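Side-chain contact in CofB (Escherichia coli, PDB 5AX6), which is a minor pilin of the CFA/III type IVb pilus, forms a homotrimer and probably takes part in pilus assembly: residues A[196-200]-A[201-205]. Residues are numbered along the deposited sequence; the frame is centred on the assembly and turned at random.
Sequences TTISG and KPLTF
Leu-203 spreads its two methyls over Thr-196 and Ile-198 on the other arm of a tight hairpin: CD1 lies 4.0 Å from CG1 of Ile-198, and CD2 runs alongside Thr-196, 3.9 Å from its CG2. With the leucine CG anti to the backbone N (chi1 179°), the fork reaches one methyl to each of the two residues, and a branched apolar residue suits this buried spot. The backbone is tied at the same place, Leu-203 N donating to Thr-196 O at 2.8 Å. Ile-198 and Lys-201 form a hydrogen-bonded antiparallel pair: the bond from Ile-198 N to Lys-201 O is nearly straight (169°), and Lys-201 N returns one to Ile-198 O at 3.0 Å. They close a type I' turn in which Ser-199 and Gly-200 both have positive phi, a conformation glycine adopts easily. The solvent side is looser: exposed Thr-197 brings CG2 no nearer than 4.4 Å to the Pro-202 side chain, at CD, in a non-hydrogen-bonded pair where proline sacrifices no cross-strand N-H, while the extended chain of Lys-201 leads its charged end away. This beta hairpin with a two-residue loop forms one edge of the pilin-domain sheet within the chain; Thr-196 bonds through OG1 to Glu-184 of strand 179-185, and Leu-208 and Asn-211 of helix 208-211 pack on Leu-203.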
loop_
_atom_site.group_PDB
_atom_site.type_symbol
_atom_site.label_atom_id
_atom_site.label_comp_id
_atom_site.label_asym_id
_atom_site.label_seq_id
_atom_site.Cartn_x
_atom_site.Cartn_y
_atom_site.Cartn_z
ATOM N N THR A 196 28.892 43.779 -7.713
ATOM C CA THR A 196 29.934 44.117 -8.669
ATOM C C THR A 196 29.253 44.485 -9.982
ATOM O O THR A 196 28.271 43.848 -10.363
ATOM C CB THR A 196 30.910 42.946 -8.862
ATOM O OG1 THR A 196 31.643 42.742 -7.645
ATOM C CG2 THR A 196 31.886 43.227 -10.011
ATOM N N THR A 197 29.734 45.528 -10.658
ATOM C CA THR A 197 29.115 45.941 -11.920
ATOM C C THR A 197 30.129 46.058 -13.056
ATOM O O THR A 197 31.308 46.331 -12.832
ATOM C CB THR A 197 28.395 47.311 -11.812
ATOM O OG1 THR A 197 29.328 48.303 -11.366
ATOM C CG2 THR A 197 27.194 47.251 -10.851
ATOM N N ILE A 198 29.632 45.841 -14.269
ATOM C CA ILE A 198 30.380 46.033 -15.504
ATOM C C ILE A 198 29.607 47.050 -16.338
ATOM O O ILE A 198 28.522 46.746 -16.837
ATOM C CB ILE A 198 30.538 44.723 -16.302
ATOM C CG1 ILE A 198 31.247 43.652 -15.467
ATOM C CG2 ILE A 198 31.272 44.977 -17.610
ATOM C CD1 ILE A 198 32.617 44.053 -14.999
ATOM N N SER A 199 30.147 48.257 -16.468
ATOM C CA SER A 199 29.423 49.337 -17.137
ATOM C C SER A 199 28.048 49.538 -16.510
ATOM O O SER A 199 27.050 49.702 -17.213
ATOM C CB SER A 199 29.285 49.054 -18.631
ATOM O OG SER A 199 30.544 49.141 -19.272
ATOM N N GLY A 200 28.006 49.507 -15.180
ATOM C CA GLY A 200 26.788 49.785 -14.440
ATOM C C GLY A 200 25.830 48.613 -14.399
ATOM O O GLY A 200 24.736 48.717 -13.845
ATOM N N LYS A 201 26.234 47.494 -14.988
ATOM C CA LYS A 201 25.376 46.318 -15.035
ATOM C C LYS A 201 25.853 45.275 -14.032
ATOM O O LYS A 201 26.969 44.777 -14.155
ATOM C CB LYS A 201 25.358 45.715 -16.442
ATOM C CG LYS A 201 24.345 44.592 -16.613
ATOM C CD LYS A 201 24.562 43.832 -17.923
ATOM C CE LYS A 201 23.661 42.601 -18.001
ATOM N NZ LYS A 201 23.908 41.800 -19.234
ATOM N N PRO A 202 25.010 44.948 -13.035
ATOM C CA PRO A 202 25.411 43.975 -12.012
ATOM C C PRO A 202 25.888 42.679 -12.645
ATOM O O PRO A 202 25.291 42.207 -13.611
ATOM C CB PRO A 202 24.127 43.767 -11.198
ATOM C CG PRO A 202 23.404 45.073 -11.333
ATOM C CD PRO A 202 23.681 45.522 -12.756
ATOM N N LEU A 203 26.963 42.127 -12.097
ATOM C CA LEU A 203 27.659 40.990 -12.688
ATOM C C LEU A 203 27.186 39.662 -12.106
ATOM O O LEU A 203 27.397 39.379 -10.922
ATOM C CB LEU A 203 29.167 41.142 -12.481
ATOM C CG LEU A 203 30.084 40.034 -13.013
ATOM C CD1 LEU A 203 30.023 39.949 -14.531
ATOM C CD2 LEU A 203 31.519 40.257 -12.550
ATOM N N THR A 204 26.544 38.854 -12.940
ATOM C CA THR A 204 26.128 37.509 -12.531
ATOM C C THR A 204 27.264 36.565 -12.808
ATOM O O THR A 204 28.143 36.877 -13.613
ATOM C CB THR A 204 24.887 37.032 -13.279
ATOM O OG1 THR A 204 25.201 36.912 -14.671
ATOM C CG2 THR A 204 23.744 38.009 -13.090
ATOM N N PHE A 205 27.262 35.411 -12.152
ATOM C CA PHE A 205 28.353 34.476 -12.372
ATOM C C PHE A 205 28.457 34.051 -13.837
ATOM O O PHE A 205 29.555 33.800 -14.330
ATOM C CB PHE A 205 28.213 33.232 -11.503
ATOM C CG PHE A 205 29.349 32.276 -11.675
ATOM C CD1 PHE A 205 30.584 32.543 -11.095
ATOM C CD2 PHE A 205 29.204 31.136 -12.445
ATOM C CE1 PHE A 205 31.651 31.675 -11.265
ATOM C CE2 PHE A 205 30.267 30.262 -12.618
ATOM C CZ PHE A 205 31.491 30.535 -12.026
#